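Local coordinates for protein receptor-type adenylate cyclase GRESAG 4.3 (Trypanosoma brucei, PDB 1FX4) that catalyses the magnesium-dependent conversion of ATP to 3',5'-cyclic AMP and diphosphate through its class-3 cyclase domain, and could act as a receptor for an unknown ligand, at residues G141-R146 with Y154-R159. Sequence-based numbering, arbitrary orientation.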
# COMPACT_ATOMS: atom_id res chain seq x y z
N GLY A 141 0.55 -5.74 -21.84
CA GLY A 141 1.73 -5.18 -22.49
C GLY A 141 3.01 -5.83 -22.01
O GLY A 141 2.98 -6.66 -21.09
N LEU A 142 4.12 -5.53 -22.68
CA LEU A 142 5.40 -6.09 -22.26
C LEU A 142 5.78 -5.39 -20.96
O LEU A 142 5.58 -4.19 -20.82
CB LEU A 142 6.50 -5.86 -23.31
CG LEU A 142 6.59 -6.74 -24.57
CD1 LEU A 142 6.49 -8.20 -24.20
CD2 LEU A 142 5.51 -6.37 -25.55
N CYS A 143 6.34 -6.15 -20.02
CA CYS A 143 6.73 -5.60 -18.72
C CYS A 143 8.19 -5.88 -18.40
O CYS A 143 8.79 -6.81 -18.94
CB CYS A 143 5.97 -6.30 -17.59
SG CYS A 143 4.22 -6.02 -17.49
N ASP A 144 8.74 -5.07 -17.50
CA ASP A 144 10.09 -5.32 -17.00
C ASP A 144 9.77 -6.24 -15.82
O ASP A 144 9.11 -5.83 -14.86
CB ASP A 144 10.77 -4.04 -16.52
CG ASP A 144 11.29 -3.19 -17.67
OD1 ASP A 144 11.36 -3.69 -18.81
OD2 ASP A 144 11.66 -2.03 -17.42
N ILE A 145 10.14 -7.50 -15.97
CA ILE A 145 9.89 -8.51 -14.96
C ILE A 145 11.05 -8.61 -13.97
O ILE A 145 12.21 -8.72 -14.38
CB ILE A 145 9.65 -9.88 -15.64
CG1 ILE A 145 8.55 -9.74 -16.69
CG2 ILE A 145 9.31 -10.94 -14.60
CD1 ILE A 145 8.31 -11.00 -17.50
N ARG A 146 10.73 -8.57 -12.68
CA ARG A 146 11.75 -8.67 -11.65
C ARG A 146 11.51 -9.86 -10.74
O ARG A 146 10.39 -10.11 -10.30
CB ARG A 146 11.81 -7.41 -10.80
CG ARG A 146 12.35 -6.22 -11.54
CD ARG A 146 12.60 -5.07 -10.60
NE ARG A 146 12.71 -3.83 -11.35
CZ ARG A 146 12.48 -2.63 -10.85
NH1 ARG A 146 12.14 -2.50 -9.57
NH2 ARG A 146 12.55 -1.56 -11.63
N TYR A 154 7.75 -12.80 -8.14
CA TYR A 154 7.96 -12.02 -9.34
C TYR A 154 7.18 -10.72 -9.24
O TYR A 154 6.09 -10.70 -8.67
CB TYR A 154 7.48 -12.78 -10.58
CG TYR A 154 8.41 -13.87 -11.05
CD1 TYR A 154 8.36 -15.14 -10.48
CD2 TYR A 154 9.34 -13.63 -12.06
CE1 TYR A 154 9.22 -16.15 -10.91
CE2 TYR A 154 10.20 -14.63 -12.50
CZ TYR A 154 10.14 -15.88 -11.92
OH TYR A 154 10.99 -16.86 -12.35
N ASP A 155 7.76 -9.64 -9.74
CA ASP A 155 7.09 -8.35 -9.75
C ASP A 155 7.19 -7.79 -11.16
O ASP A 155 8.00 -8.25 -11.98
CB ASP A 155 7.69 -7.38 -8.74
CG ASP A 155 6.69 -6.30 -8.29
OD1 ASP A 155 6.93 -5.71 -7.22
OD2 ASP A 155 5.67 -6.05 -8.98
N TYR A 156 6.35 -6.81 -11.45
CA TYR A 156 6.27 -6.21 -12.77
C TYR A 156 6.29 -4.70 -12.67
O TYR A 156 5.44 -4.09 -12.04
CB TYR A 156 5.00 -6.71 -13.46
CG TYR A 156 4.92 -8.22 -13.43
CD1 TYR A 156 4.41 -8.89 -12.32
CD2 TYR A 156 5.45 -8.98 -14.46
CE1 TYR A 156 4.46 -10.29 -12.23
CE2 TYR A 156 5.50 -10.37 -14.38
CZ TYR A 156 5.00 -11.02 -13.26
OH TYR A 156 5.10 -12.38 -13.14
N TYR A 157 7.29 -4.11 -13.32
CA TYR A 157 7.48 -2.66 -13.31
C TYR A 157 7.47 -2.11 -14.73
O TYR A 157 7.50 -2.87 -15.70
CB TYR A 157 8.81 -2.32 -12.65
CG TYR A 157 8.85 -2.62 -11.18
CD1 TYR A 157 9.24 -3.88 -10.71
CD2 TYR A 157 8.47 -1.65 -10.25
CE1 TYR A 157 9.24 -4.17 -9.34
CE2 TYR A 157 8.48 -1.93 -8.88
CZ TYR A 157 8.86 -3.19 -8.44
OH TYR A 157 8.86 -3.46 -7.09
N GLY A 158 7.45 -0.79 -14.85
CA GLY A 158 7.45 -0.17 -16.16
C GLY A 158 6.12 0.46 -16.48
O GLY A 158 5.17 0.39 -15.69
N ARG A 159 6.04 1.09 -17.65
CA ARG A 159 4.83 1.77 -18.08
C ARG A 159 3.60 0.85 -18.12
O ARG A 159 2.49 1.30 -17.84
CB ARG A 159 5.04 2.46 -19.44
CG ARG A 159 6.09 3.58 -19.41
CD ARG A 159 6.08 4.43 -20.69
NE ARG A 159 6.16 3.63 -21.90
CZ ARG A 159 7.24 2.97 -22.32
NH1 ARG A 159 8.37 3.02 -21.62
NH2 ARG A 159 7.18 2.23 -23.41
O HOH W 1 6.27 -2.24 -18.71
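Arg-146 and Tyr-157 set their CG anti to the carbonyl carbon (chi1 -70° and -68°), and the arginine runs extended from CG to NE, crossing the tyrosine at about a right angle. Its guanidinium lies flat on one ring face, planes 16° apart, in a cation-pi stack, with NH1 over the ring centre and CZ 3.8 Å from the centroid. Beneath, two reciprocal backbone pairs join the strands, Asp-144 with Tyr-157 and Arg-146 with Asp-155. Tyr-157 N to Asp-144 O (2.9 Å) and Arg-146 N to Asp-155 O (2.8 Å) are both straight; the first donor lies in the carbonyl plane, the second above it. On the other face, Ile-145 runs alongside Tyr-156, its CG2 touching Tyr-156 CE2 (3.9 Å) and reaching the edge of Tyr-154 at CD2 (3.7 Å). The Asp-155 carboxylate swings forward, away from the other strand: OD2 accepts Tyr-156 N (2.7 Å) on its anti lone pair, and OD1 salt-bridges Lys-58. Tyr-157 packs on Arg-127 of the second subunit. Gly-158 follows the strand as N-cap of helix 159-170. This antiparallel beta hairpin belongs to the class-3 cyclase catalytic domain, packing on main-sheet strands 55-60 and 63-68, away from the magnesium site.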